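Long-range contacts in cytoplasmic Protein STM1381 (Salmonella enterica subsp. enterica serovar Typhimurium, PDB 3SOZ), which is of unknown function but belongs to a family of putative glutamine amidotransferases with a class I glutaminase-like fold, which leaves its activity to be established: residues 11-16 against 28-34; 37-42 against 235-240; 75-80 against 116-122; 141-146 against 184-188; 179-185 against 215-219. All blocks are in the same frame, centred on the assembly; numbering follows the deposited sequence.

Contact 1 (11-16 against 28-34); sequences ESWHIH and SSKYEEG
This is an antiparallel beta hairpin: the parts 14-16 and 28-31 of its strands run at 167° with axes 4.5 Å apart. Ile-15 and Lys-30 form the hydrogen-bonded pair, Ile-15 N to Lys-30 O at 2.6 Å and Lys-30 N to Ile-15 O at 2.9 Å; His-14/Tyr-31 and His-16/Ser-29 are non-hydrogen-bonded pairs. Glu-32 N to Trp-13 O, 2.8 Å, extends the ladder. On the face bearing the histidines, His-14 (chi1 t) turns its edge to the face of the Tyr-31 ring (chi1 m), a T-shaped pair with centroids 5.2 Å apart and planes at 69°. His-16, also t, is hydrogen-bonded through ND1 to Ser-29 OG, 2.9 Å. On the other face Ile-15 (m, m) lays CB against the aliphatic Lys-30 CD at 3.9 Å and CD1 near Glu-32 OE2 at 3.5 Å. Trp-13 (chi1 m) sets CD1 3.6 Å from Glu-32 OE1. With its polar rings and hydroxyls, the histidine face suits a shared surface: His-14, His-16 and Ser-29 pack on the second subunit.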
# COMPACT_ATOMS: atom_id res chain seq x y z
N GLU A 11 15.67 5.37 -14.87
CA GLU A 11 16.83 5.31 -13.96
C GLU A 11 17.24 3.88 -13.74
O GLU A 11 16.40 2.99 -13.86
CB GLU A 11 16.49 5.87 -12.59
CG GLU A 11 17.01 7.25 -12.26
CD GLU A 11 18.48 7.27 -11.87
OE1 GLU A 11 19.14 6.21 -12.03
OE2 GLU A 11 18.97 8.34 -11.41
N SER A 12 18.52 3.67 -13.44
CA SER A 12 19.00 2.50 -12.68
C SER A 12 18.35 2.37 -11.31
O SER A 12 17.98 3.36 -10.73
CB SER A 12 20.49 2.65 -12.44
OG SER A 12 21.15 2.59 -13.67
N TRP A 13 18.24 1.15 -10.77
CA TRP A 13 17.82 0.95 -9.36
C TRP A 13 19.05 1.17 -8.54
O TRP A 13 20.14 0.71 -8.96
CB TRP A 13 17.26 -0.45 -9.09
CG TRP A 13 15.88 -0.69 -9.66
CD1 TRP A 13 15.60 -1.25 -10.85
CD2 TRP A 13 14.61 -0.36 -9.05
NE1 TRP A 13 14.24 -1.28 -11.04
CE2 TRP A 13 13.61 -0.75 -9.95
CE3 TRP A 13 14.23 0.24 -7.85
CZ2 TRP A 13 12.25 -0.56 -9.70
CZ3 TRP A 13 12.86 0.44 -7.59
CH2 TRP A 13 11.89 0.02 -8.52
N HIS A 14 18.93 1.84 -7.39
CA HIS A 14 20.05 1.82 -6.42
C HIS A 14 19.73 0.72 -5.42
O HIS A 14 18.60 0.60 -4.99
CB HIS A 14 20.28 3.19 -5.73
CG HIS A 14 21.21 3.10 -4.56
ND1 HIS A 14 20.76 2.97 -3.26
CD2 HIS A 14 22.56 3.00 -4.51
CE1 HIS A 14 21.80 2.84 -2.45
NE2 HIS A 14 22.90 2.83 -3.19
N ILE A 15 20.69 -0.11 -5.07
CA ILE A 15 20.37 -1.18 -4.12
C ILE A 15 21.08 -0.97 -2.80
O ILE A 15 22.31 -0.86 -2.76
CB ILE A 15 20.80 -2.58 -4.69
CG1 ILE A 15 20.16 -2.86 -6.08
CG2 ILE A 15 20.49 -3.71 -3.74
CD1 ILE A 15 18.73 -3.18 -6.05
N HIS A 16 20.32 -0.92 -1.70
CA HIS A 16 20.99 -0.84 -0.40
C HIS A 16 20.76 -2.10 0.41
O HIS A 16 19.62 -2.45 0.67
CB HIS A 16 20.53 0.39 0.42
CG HIS A 16 21.25 0.52 1.72
ND1 HIS A 16 22.58 0.89 1.79
CD2 HIS A 16 20.86 0.27 2.99
CE1 HIS A 16 22.98 0.84 3.05
NE2 HIS A 16 21.95 0.48 3.80
N SER A 28 25.96 -3.24 2.25
CA SER A 28 26.66 -3.10 0.96
C SER A 28 25.70 -2.39 0.02
O SER A 28 24.53 -2.40 0.27
CB SER A 28 27.09 -4.47 0.44
OG SER A 28 25.97 -5.31 0.31
N SER A 29 26.16 -1.73 -1.01
CA SER A 29 25.23 -0.98 -1.86
C SER A 29 25.70 -1.02 -3.28
O SER A 29 26.90 -1.09 -3.56
CB SER A 29 25.13 0.49 -1.43
OG SER A 29 24.71 0.62 -0.11
N LYS A 30 24.77 -0.94 -4.20
CA LYS A 30 25.15 -0.97 -5.60
C LYS A 30 24.05 -0.44 -6.47
O LYS A 30 23.06 0.13 -6.01
CB LYS A 30 25.56 -2.37 -6.04
CG LYS A 30 24.69 -3.45 -5.42
CD LYS A 30 23.84 -4.20 -6.41
CE LYS A 30 24.71 -5.24 -7.14
NZ LYS A 30 24.28 -5.37 -8.56
N TYR A 31 24.25 -0.62 -7.76
CA TYR A 31 23.33 -0.14 -8.75
C TYR A 31 22.95 -1.30 -9.58
O TYR A 31 23.71 -2.24 -9.76
CB TYR A 31 24.03 0.90 -9.59
CG TYR A 31 23.94 2.25 -8.96
CD1 TYR A 31 22.74 2.97 -9.03
CD2 TYR A 31 25.00 2.79 -8.22
CE1 TYR A 31 22.61 4.20 -8.45
CE2 TYR A 31 24.88 4.02 -7.63
CZ TYR A 31 23.68 4.72 -7.76
OH TYR A 31 23.50 5.97 -7.18
N GLU A 32 21.74 -1.27 -10.09
CA GLU A 32 21.40 -2.34 -10.96
C GLU A 32 21.72 -1.93 -12.34
O GLU A 32 22.86 -2.08 -12.77
CB GLU A 32 20.01 -2.86 -10.74
CG GLU A 32 20.07 -4.05 -9.78
CD GLU A 32 18.70 -4.56 -9.37
OE1 GLU A 32 17.65 -3.99 -9.80
OE2 GLU A 32 18.69 -5.54 -8.59
N GLU A 33 20.77 -1.37 -13.05
CA GLU A 33 21.00 -1.02 -14.45
C GLU A 33 19.66 -0.62 -14.95
O GLU A 33 18.63 -1.14 -14.47
CB GLU A 33 21.55 -2.19 -15.27
CG GLU A 33 22.02 -1.79 -16.66
CD GLU A 33 23.39 -2.38 -17.07
OE1 GLU A 33 24.18 -2.78 -16.16
OE2 GLU A 33 23.67 -2.42 -18.30
N GLY A 34 19.67 0.36 -15.86
CA GLY A 34 18.45 0.91 -16.46
C GLY A 34 18.26 0.27 -17.81
O GLY A 34 18.52 -0.93 -17.99

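Contact 2 (37-42 against 235-240); sequences YLLSCL and YATFWC
Helices 36-42 and 235-246 of what is probably a class I glutaminase-like fold cross steeply here, segments 37-42 and 235-240 at -71° with axes 9.4 Å apart. The backbones come nearest at Cys-41 and Ala-236 (CA to CA 5.5 Å), where small side chains permit it. Tyr-37 (chi1 t) lies at the exposed end: its ring is nearly parallel to that of Tyr-235 (t), planes at 21°, but slid so far, 5.4 Å between centroids, that the rings barely overlap, and CE2 of Tyr-37 meets CE2 of Tyr-235 at 3.3 Å. One residue on, Leu-38 (t, p) drops CD1 over the five-membered ring of Trp-239 (m), a CH-pi contact 3.6 Å from the centroid, and also reaches Phe-8 of strand 5-10 in the central sheet. Cys-41 points at the partner helix; its sulfur is compact enough to lie beside the edge of the Tyr-235 ring, 5.2 Å from the centroid. Tyr-235 OH is engaged by the Cys-220 carbonyl, so a hydroxyl is tolerated among apolar groups. Leu-42 finishes the segment, with its CD1 3.8 Å from Trp-239 CB and 4.2 Å from Cys-240 SG.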
# COMPACT_ATOMS: atom_id res chain seq x y z
N TYR A 37 20.68 -1.28 -22.63
CA TYR A 37 20.49 -2.04 -23.84
C TYR A 37 19.49 -1.35 -24.76
O TYR A 37 19.84 -0.98 -25.88
CB TYR A 37 20.06 -3.49 -23.55
CG TYR A 37 20.10 -4.33 -24.81
CD1 TYR A 37 21.30 -4.53 -25.51
CD2 TYR A 37 18.92 -4.88 -25.34
CE1 TYR A 37 21.33 -5.28 -26.69
CE2 TYR A 37 18.93 -5.63 -26.51
CZ TYR A 37 20.13 -5.83 -27.18
OH TYR A 37 20.12 -6.58 -28.34
N LEU A 38 18.27 -1.14 -24.28
CA LEU A 38 17.21 -0.46 -25.03
C LEU A 38 17.59 0.92 -25.61
O LEU A 38 17.13 1.29 -26.69
CB LEU A 38 15.97 -0.32 -24.15
CG LEU A 38 14.82 0.47 -24.76
CD1 LEU A 38 14.35 -0.23 -26.02
CD2 LEU A 38 13.69 0.67 -23.79
N LEU A 39 18.40 1.67 -24.90
CA LEU A 39 18.88 2.93 -25.42
C LEU A 39 19.89 2.74 -26.55
O LEU A 39 19.75 3.35 -27.61
CB LEU A 39 19.47 3.77 -24.30
CG LEU A 39 18.63 4.93 -23.79
CD1 LEU A 39 17.13 4.64 -23.70
CD2 LEU A 39 19.21 5.30 -22.46
N SER A 40 20.90 1.89 -26.33
CA SER A 40 21.82 1.55 -27.41
C SER A 40 21.06 1.07 -28.64
O SER A 40 21.51 1.29 -29.76
CB SER A 40 22.84 0.49 -26.97
OG SER A 40 22.38 -0.83 -27.23
N CYS A 41 19.90 0.43 -28.42
CA CYS A 41 19.01 -0.08 -29.49
C CYS A 41 18.23 0.99 -30.25
O CYS A 41 17.98 0.87 -31.44
CB CYS A 41 18.00 -1.05 -28.90
SG CYS A 41 18.45 -2.78 -28.98
N LEU A 42 17.79 2.00 -29.51
CA LEU A 42 17.02 3.11 -30.05
C LEU A 42 17.90 3.98 -30.91
O LEU A 42 17.51 4.32 -32.03
CB LEU A 42 16.38 3.90 -28.92
CG LEU A 42 14.91 3.51 -28.78
CD1 LEU A 42 14.71 2.09 -29.22
CD2 LEU A 42 14.36 3.75 -27.39
N TYR A 235 13.54 -7.58 -31.21
CA TYR A 235 13.56 -6.69 -30.06
C TYR A 235 13.76 -5.23 -30.46
O TYR A 235 12.87 -4.42 -30.22
CB TYR A 235 14.59 -7.17 -29.01
CG TYR A 235 14.66 -6.33 -27.73
CD1 TYR A 235 13.66 -6.41 -26.75
CD2 TYR A 235 15.73 -5.45 -27.50
CE1 TYR A 235 13.72 -5.63 -25.59
CE2 TYR A 235 15.79 -4.65 -26.35
CZ TYR A 235 14.79 -4.76 -25.40
OH TYR A 235 14.86 -3.98 -24.26
N ALA A 236 14.91 -4.91 -31.07
CA ALA A 236 15.24 -3.51 -31.44
C ALA A 236 14.19 -2.85 -32.37
O ALA A 236 13.60 -1.81 -32.06
CB ALA A 236 16.63 -3.44 -32.06
N THR A 237 13.93 -3.50 -33.50
CA THR A 237 12.92 -3.04 -34.43
C THR A 237 11.58 -2.85 -33.73
O THR A 237 10.80 -1.94 -34.07
CB THR A 237 12.79 -4.05 -35.60
OG1 THR A 237 14.03 -4.11 -36.31
CG2 THR A 237 11.67 -3.63 -36.57
N PHE A 238 11.28 -3.70 -32.77
CA PHE A 238 9.98 -3.59 -32.16
C PHE A 238 9.81 -2.23 -31.48
O PHE A 238 8.74 -1.65 -31.54
CB PHE A 238 9.74 -4.71 -31.16
CG PHE A 238 8.65 -4.41 -30.20
CD1 PHE A 238 7.32 -4.60 -30.57
CD2 PHE A 238 8.94 -3.92 -28.93
CE1 PHE A 238 6.29 -4.32 -29.68
CE2 PHE A 238 7.91 -3.63 -28.03
CZ PHE A 238 6.59 -3.84 -28.40
N TRP A 239 10.86 -1.75 -30.82
CA TRP A 239 10.76 -0.49 -30.08
C TRP A 239 10.83 0.69 -31.04
O TRP A 239 10.02 1.62 -30.96
CB TRP A 239 11.81 -0.39 -28.97
CG TRP A 239 11.59 -1.38 -27.85
CD1 TRP A 239 12.35 -2.48 -27.55
CD2 TRP A 239 10.54 -1.36 -26.87
NE1 TRP A 239 11.83 -3.15 -26.47
CE2 TRP A 239 10.72 -2.48 -26.03
CE3 TRP A 239 9.46 -0.50 -26.64
CZ2 TRP A 239 9.87 -2.75 -24.96
CZ3 TRP A 239 8.61 -0.78 -25.58
CH2 TRP A 239 8.82 -1.90 -24.76
N CYS A 240 11.78 0.64 -31.97
CA CYS A 240 11.82 1.61 -33.03
C CYS A 240 10.43 1.78 -33.67
O CYS A 240 9.93 2.91 -33.78
CB CYS A 240 12.89 1.24 -34.04
SG CYS A 240 14.60 1.47 -33.37

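Contact 3 (75-80 against 116-122); sequences VISDIG and MIGGYLS
Neighbouring parallel strands pair here and run on into loops. Met-116 (selenomethionine) pairs with Ile-76, CA to CA 4.9 Å; its side chain is t, t, then m at chi3, which turns CE to 3.7 Å from Ile-76 CG2, a flexible apolar chain filling space beside a branched one. Ile-117 pairs with Ser-77, CA to CA 4.7 Å; its N gives a hydrogen bond to Ile-76 O at 3.0 Å, and its CD1 rests 3.9 Å from Val-75 CG1. The ladder then frays, Asp-78 N reaching Ile-117 O at 3.4 Å only weakly, where Asp-78 takes up left-handed helical angles (57°/46°). Gly-119 (144°/-172°) begins a type I beta turn to Ser-122; a CB on it would collide with Asp-78 OD1. That carboxylate, chi1 t, accepts a hydrogen bond from Leu-121 N at 2.8 Å and so fastens the turn, while Leu-121 points its CB toward segment 75-80. Ser-122 OG donates to Ile-117 O at 2.5 Å and weakly accepts from Asp-78 N at 3.2 Å, a hydroxyl serving two backbones. A glycerol, probably from the crystallisation liquor, accepts a hydrogen bond from Tyr-120 N and lies by Asp-78, consistent with a pocket at the C-terminal ends of these strands. Helices 81-85, 88-91 and 100-109 connect the strands in a beta-alpha-beta crossover; strand 5-10 flanks 73-77, and strand 211-216 flanks 113-117.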
# COMPACT_ATOMS: atom_id res chain seq x y z
N VAL A 75 9.41 9.20 -23.41
CA VAL A 75 9.36 7.85 -22.82
C VAL A 75 9.52 7.86 -21.30
O VAL A 75 10.54 8.34 -20.75
CB VAL A 75 10.44 6.93 -23.38
CG1 VAL A 75 10.10 5.49 -23.06
CG2 VAL A 75 10.59 7.16 -24.91
N ILE A 76 8.49 7.36 -20.65
CA ILE A 76 8.55 7.08 -19.24
C ILE A 76 8.68 5.58 -19.04
O ILE A 76 7.82 4.80 -19.45
CB ILE A 76 7.30 7.59 -18.52
CG1 ILE A 76 7.03 9.03 -18.93
CG2 ILE A 76 7.48 7.46 -16.97
CD1 ILE A 76 5.76 9.60 -18.37
N SER A 77 9.73 5.15 -18.37
CA SER A 77 9.86 3.74 -18.14
C SER A 77 10.20 3.43 -16.71
O SER A 77 11.29 3.76 -16.23
CB SER A 77 10.90 3.12 -19.09
OG SER A 77 12.01 2.61 -18.39
N ASP A 78 9.25 2.79 -16.04
CA ASP A 78 9.47 2.33 -14.67
C ASP A 78 9.84 3.48 -13.72
O ASP A 78 10.80 3.36 -12.96
CB ASP A 78 10.58 1.28 -14.65
CG ASP A 78 10.42 0.26 -13.51
OD1 ASP A 78 9.40 0.25 -12.77
OD2 ASP A 78 11.37 -0.51 -13.38
N ILE A 79 9.12 4.59 -13.78
CA ILE A 79 9.32 5.66 -12.84
C ILE A 79 8.01 6.07 -12.26
O ILE A 79 7.11 6.43 -12.99
CB ILE A 79 9.83 6.87 -13.56
CG1 ILE A 79 11.10 6.56 -14.33
CG2 ILE A 79 10.07 8.01 -12.57
CD1 ILE A 79 12.30 6.44 -13.41
N GLY A 80 7.87 6.04 -10.96
CA GLY A 80 6.61 6.45 -10.32
C GLY A 80 6.22 7.92 -10.43
O GLY A 80 7.05 8.81 -10.57
N MSE A 116 4.55 4.87 -22.21
CA MSE A 116 4.86 4.34 -20.89
C MSE A 116 5.11 2.84 -20.96
O MSE A 116 4.27 2.07 -21.47
CB MSE A 116 3.76 4.65 -19.86
CG MSE A 116 4.07 4.12 -18.42
SE MSE A 116 2.88 4.82 -17.00
CE MSE A 116 3.95 6.37 -16.59
N ILE A 117 6.28 2.45 -20.46
CA ILE A 117 6.67 1.04 -20.33
C ILE A 117 6.46 0.58 -18.90
O ILE A 117 6.89 1.24 -17.95
CB ILE A 117 8.13 0.85 -20.71
CG1 ILE A 117 8.37 1.49 -22.09
CG2 ILE A 117 8.51 -0.65 -20.65
CD1 ILE A 117 9.83 1.67 -22.47
N GLY A 118 5.80 -0.56 -18.75
CA GLY A 118 5.49 -1.10 -17.40
C GLY A 118 6.68 -1.54 -16.57
O GLY A 118 7.83 -1.45 -17.00
N GLY A 119 6.38 -2.04 -15.38
CA GLY A 119 7.39 -2.40 -14.37
C GLY A 119 6.83 -2.07 -12.98
O GLY A 119 5.66 -1.72 -12.82
N TYR A 120 7.67 -2.17 -11.96
CA TYR A 120 7.19 -1.98 -10.64
C TYR A 120 6.74 -0.56 -10.29
O TYR A 120 5.86 -0.38 -9.43
CB TYR A 120 8.27 -2.44 -9.66
CG TYR A 120 8.25 -3.91 -9.50
CD1 TYR A 120 7.54 -4.72 -10.40
CD2 TYR A 120 8.96 -4.52 -8.47
CE1 TYR A 120 7.53 -6.11 -10.25
CE2 TYR A 120 8.98 -5.93 -8.32
CZ TYR A 120 8.28 -6.71 -9.21
OH TYR A 120 8.31 -8.07 -9.06
N LEU A 121 7.34 0.45 -10.92
CA LEU A 121 6.92 1.81 -10.68
C LEU A 121 6.17 2.45 -11.87
O LEU A 121 6.28 3.66 -12.11
CB LEU A 121 8.15 2.63 -10.30
CG LEU A 121 8.74 2.30 -8.95
CD1 LEU A 121 10.11 2.91 -8.82
CD2 LEU A 121 7.77 2.72 -7.79
N SER A 122 5.43 1.63 -12.60
CA SER A 122 4.64 2.09 -13.72
C SER A 122 3.21 1.79 -13.39
O SER A 122 2.89 0.90 -12.55
CB SER A 122 4.98 1.36 -15.02
OG SER A 122 6.28 1.66 -15.54

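Contact 4 (141-146 against 184-188); sequences LPVDML and KLIAK
Leu-185 (m, t) forms one bump: its CD2 drops into a hollow between Val-143 CG2 at 3.8 Å and CG of Met-145, a selenomethionine, at 3.7 Å, with Phe-123 also touching Leu-185. Beta-branched Val-143 and the long, pliant Met-145 line the hollow and suit this buried face. On the face of Asp-144 and Ile-186, Leu-146 points at the partner and forms a second bump, its CD2 3.8 Å from Lys-184 CD and its CD1 4.3 Å from Ile-186 CD1. The backbones make a short antiparallel ladder, in which the short strand beginning at 143 adds to the end of the long, broken strand 175-187 of the mixed sheet. Asp-144 and Ile-186 are the hydrogen-bonded pair, Asp-144 N to Ile-186 O at 2.9 Å and the weak return from Ile-186 N to Asp-144 O at 3.3 Å. Val-143 and Ala-187 form the non-hydrogen-bonded pair, CA to CA 4.8 Å. Pro-142, near -81°/3°, bends the chain out of extended form yet still accepts Lys-188 N on its O at 3.1 Å. Lys-188 (m, then t throughout) stretches beside the bend, its CD 3.9 Å from Val-143 N, until its NZ donates a hydrogen bond to Leu-141 O at 2.7 Å, and weakly to Ala-138 O.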
# COMPACT_ATOMS: atom_id res chain seq x y z
N LEU A 141 -3.65 8.38 -20.78
CA LEU A 141 -3.36 6.98 -21.18
C LEU A 141 -4.55 6.24 -21.77
O LEU A 141 -5.70 6.46 -21.36
CB LEU A 141 -2.78 6.17 -20.00
CG LEU A 141 -1.63 6.86 -19.24
CD1 LEU A 141 -1.22 6.06 -17.98
CD2 LEU A 141 -0.43 7.20 -20.17
N PRO A 142 -4.26 5.33 -22.72
CA PRO A 142 -5.27 4.56 -23.40
C PRO A 142 -5.75 3.35 -22.60
O PRO A 142 -6.59 2.58 -23.09
CB PRO A 142 -4.56 4.13 -24.68
CG PRO A 142 -3.10 4.09 -24.31
CD PRO A 142 -2.90 5.09 -23.26
N VAL A 143 -5.24 3.21 -21.37
CA VAL A 143 -5.68 2.17 -20.39
C VAL A 143 -6.28 2.72 -19.07
O VAL A 143 -5.92 3.83 -18.61
CB VAL A 143 -4.58 1.20 -20.08
CG1 VAL A 143 -4.28 0.34 -21.30
CG2 VAL A 143 -3.32 1.96 -19.66
N ASP A 144 -7.24 1.97 -18.52
CA ASP A 144 -7.65 2.18 -17.14
C ASP A 144 -6.78 1.34 -16.22
O ASP A 144 -6.41 0.23 -16.58
CB ASP A 144 -9.13 1.84 -16.90
CG ASP A 144 -10.08 2.97 -17.34
OD1 ASP A 144 -9.76 4.19 -17.16
OD2 ASP A 144 -11.16 2.63 -17.90
N MSE A 145 -6.46 1.89 -15.05
CA MSE A 145 -5.61 1.26 -14.05
C MSE A 145 -6.38 0.76 -12.85
O MSE A 145 -7.46 1.25 -12.55
CB MSE A 145 -4.52 2.24 -13.60
CG MSE A 145 -3.33 2.28 -14.53
SE MSE A 145 -2.35 3.93 -14.35
CE MSE A 145 -3.53 5.22 -15.18
N LEU A 146 -5.81 -0.22 -12.17
CA LEU A 146 -6.40 -0.80 -10.97
C LEU A 146 -6.14 0.07 -9.73
O LEU A 146 -5.16 0.81 -9.65
CB LEU A 146 -5.81 -2.19 -10.76
CG LEU A 146 -6.57 -3.42 -11.27
CD1 LEU A 146 -7.60 -3.14 -12.38
CD2 LEU A 146 -5.62 -4.53 -11.68
N LYS A 184 -1.34 -5.23 -14.98
CA LYS A 184 -2.64 -5.63 -15.45
C LYS A 184 -3.37 -4.35 -15.67
O LYS A 184 -3.48 -3.55 -14.74
CB LYS A 184 -3.36 -6.44 -14.39
CG LYS A 184 -4.75 -6.85 -14.78
CD LYS A 184 -5.38 -7.75 -13.74
CE LYS A 184 -6.83 -8.10 -14.14
NZ LYS A 184 -7.33 -9.26 -13.34
N LEU A 185 -3.86 -4.19 -16.91
CA LEU A 185 -4.63 -3.06 -17.39
C LEU A 185 -5.90 -3.49 -18.13
O LEU A 185 -6.15 -4.67 -18.42
CB LEU A 185 -3.78 -2.21 -18.33
CG LEU A 185 -2.47 -1.76 -17.69
CD1 LEU A 185 -1.46 -1.44 -18.71
CD2 LEU A 185 -2.73 -0.58 -16.84
N ILE A 186 -6.73 -2.50 -18.43
CA ILE A 186 -7.99 -2.68 -19.11
C ILE A 186 -7.98 -1.68 -20.27
O ILE A 186 -7.69 -0.50 -20.06
CB ILE A 186 -9.16 -2.33 -18.17
CG1 ILE A 186 -9.27 -3.36 -17.05
CG2 ILE A 186 -10.48 -2.14 -18.96
CD1 ILE A 186 -10.17 -2.93 -15.85
N ALA A 187 -8.28 -2.13 -21.49
CA ALA A 187 -8.35 -1.15 -22.61
C ALA A 187 -9.53 -0.17 -22.47
O ALA A 187 -10.63 -0.54 -22.08
CB ALA A 187 -8.35 -1.85 -23.94
N LYS A 188 -9.28 1.11 -22.70
CA LYS A 188 -10.38 2.10 -22.77
C LYS A 188 -11.17 1.95 -24.11
O LYS A 188 -10.69 1.31 -25.05
CB LYS A 188 -9.82 3.52 -22.62
CG LYS A 188 -9.46 3.96 -21.22
CD LYS A 188 -8.56 5.23 -21.23
CE LYS A 188 -8.76 6.14 -19.97
NZ LYS A 188 -7.69 7.18 -19.76

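Contact 5 (179-185 against 215-219); sequences LLGYNKL and CFASD
A wholly buried junction joins the bent strand 175-187 to the chain leaving strand 211-216. The long strand turns a corner at Leu-180, so Leu-179 and segment 181-183 approach the partner from different directions. Two hydrogen bonds carry the link: Asn-183 N to Ala-217 O at 2.6 Å, and Ser-218 OG (chi1 t) to Gly-181 O at 2.8 Å, a hydroxyl standing in for a backbone donor. The CA atoms of Tyr-182 and Ser-218 come within 4.2 Å, an approach that the small Ser-218 suits. Ala-217 CB fits between Tyr-182 CB and Leu-185 CD1, each 4.1 Å off. Leu-179 (m, t) seals the other end, CD1 3.7 Å from Ser-218 OG and 4.4 Å from Phe-216 CZ. Tyr-182 takes chi1 p and sends its OH to Asp-200, while Asn-183 OD1 receives Gly-119 N. Asp-219 binds a glycerol, probably from crystallisation. This is consistent with a pocket at the C-terminal ends of the central parallel strands, where glutaminase-like folds form their sites.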
# COMPACT_ATOMS: atom_id res chain seq x y z
N LEU A 179 7.55 -13.37 -21.23
CA LEU A 179 7.86 -12.31 -20.27
C LEU A 179 7.52 -12.87 -18.89
O LEU A 179 6.65 -13.73 -18.81
CB LEU A 179 7.04 -11.05 -20.59
CG LEU A 179 7.32 -10.38 -21.95
CD1 LEU A 179 6.17 -9.51 -22.32
CD2 LEU A 179 8.59 -9.57 -21.98
N LEU A 180 8.19 -12.37 -17.84
CA LEU A 180 7.99 -12.86 -16.48
C LEU A 180 6.97 -12.10 -15.60
O LEU A 180 6.74 -12.46 -14.42
CB LEU A 180 9.31 -12.99 -15.77
CG LEU A 180 10.34 -13.87 -16.47
CD1 LEU A 180 11.55 -14.08 -15.58
CD2 LEU A 180 9.70 -15.19 -16.73
N GLY A 181 6.35 -11.06 -16.17
CA GLY A 181 5.24 -10.42 -15.50
C GLY A 181 4.82 -9.18 -16.27
O GLY A 181 5.46 -8.81 -17.25
N TYR A 182 3.73 -8.55 -15.84
CA TYR A 182 3.27 -7.33 -16.47
C TYR A 182 2.32 -6.63 -15.51
O TYR A 182 1.86 -7.20 -14.52
CB TYR A 182 2.52 -7.64 -17.81
CG TYR A 182 1.28 -8.52 -17.62
CD1 TYR A 182 1.39 -9.88 -17.55
CD2 TYR A 182 0.03 -7.97 -17.47
CE1 TYR A 182 0.32 -10.69 -17.36
CE2 TYR A 182 -1.07 -8.80 -17.25
CZ TYR A 182 -0.88 -10.17 -17.19
OH TYR A 182 -1.93 -11.04 -16.97
N ASN A 183 2.03 -5.38 -15.84
CA ASN A 183 0.99 -4.62 -15.18
C ASN A 183 -0.36 -4.94 -15.82
O ASN A 183 -0.52 -4.91 -17.02
CB ASN A 183 1.30 -3.14 -15.31
CG ASN A 183 2.49 -2.70 -14.47
OD1 ASN A 183 3.60 -2.48 -14.97
ND2 ASN A 183 2.25 -2.55 -13.17
N LYS A 184 -1.34 -5.23 -14.98
CA LYS A 184 -2.64 -5.63 -15.45
C LYS A 184 -3.37 -4.35 -15.67
O LYS A 184 -3.48 -3.55 -14.74
CB LYS A 184 -3.36 -6.44 -14.39
CG LYS A 184 -4.75 -6.85 -14.78
CD LYS A 184 -5.38 -7.75 -13.74
CE LYS A 184 -6.83 -8.10 -14.14
NZ LYS A 184 -7.33 -9.26 -13.34
N LEU A 185 -3.86 -4.19 -16.91
CA LEU A 185 -4.63 -3.06 -17.39
C LEU A 185 -5.90 -3.49 -18.13
O LEU A 185 -6.15 -4.67 -18.42
CB LEU A 185 -3.78 -2.21 -18.33
CG LEU A 185 -2.47 -1.76 -17.69
CD1 LEU A 185 -1.46 -1.44 -18.71
CD2 LEU A 185 -2.73 -0.58 -16.84
N CYS A 215 1.01 2.36 -24.32
CA CYS A 215 1.30 1.63 -23.10
C CYS A 215 1.77 0.24 -23.44
O CYS A 215 1.12 -0.49 -24.18
CB CYS A 215 0.06 1.51 -22.27
SG CYS A 215 -0.42 3.08 -21.65
N PHE A 216 2.90 -0.12 -22.87
CA PHE A 216 3.41 -1.46 -22.97
C PHE A 216 3.40 -2.01 -21.55
O PHE A 216 4.00 -1.41 -20.65
CB PHE A 216 4.81 -1.46 -23.61
CG PHE A 216 5.43 -2.81 -23.69
CD1 PHE A 216 5.04 -3.70 -24.68
CD2 PHE A 216 6.33 -3.23 -22.72
CE1 PHE A 216 5.59 -4.99 -24.72
CE2 PHE A 216 6.88 -4.50 -22.77
CZ PHE A 216 6.50 -5.38 -23.76
N ALA A 217 2.72 -3.14 -21.33
CA ALA A 217 2.35 -3.58 -19.97
C ALA A 217 3.44 -4.32 -19.21
O ALA A 217 3.19 -4.77 -18.08
CB ALA A 217 1.09 -4.42 -19.98
N SER A 218 4.61 -4.46 -19.81
CA SER A 218 5.68 -5.24 -19.21
C SER A 218 6.90 -4.35 -19.19
O SER A 218 6.79 -3.16 -19.39
CB SER A 218 5.95 -6.51 -20.00
OG SER A 218 6.80 -7.40 -19.29
N ASP A 219 8.04 -4.93 -18.92
CA ASP A 219 9.23 -4.16 -18.67
C ASP A 219 10.13 -4.39 -19.86
O ASP A 219 10.20 -5.49 -20.39
CB ASP A 219 9.90 -4.66 -17.39
CG ASP A 219 10.87 -3.64 -16.75
OD1 ASP A 219 11.61 -2.91 -17.43
OD2 ASP A 219 10.91 -3.60 -15.52

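In the fold
Contacts 2, 3 and 5 are buried, contact 4 is partly so, and contact 1 lies at the surface. Contacts 3 and 5 meet directly, Gly-118 N lying 2.8 Å from Phe-216 O, since their strands 113-117 and 211-216 are neighbours in one sheet; contact 4 shares Lys-184 and Leu-185 with contact 5. Contact 2, a helix packing made almost entirely of side chains, covers this core: Trp-239 touches both Ile-117 and Phe-216. Contacts 3 and 4 pair strands; contact 5 links a strand to a loop by one backbone and one serine-hydroxyl bond. The hairpin of contact 1, richest in polar and aromatic side chains, reaches the core loops through Trp-13, which touches Leu-121 and Asp-78.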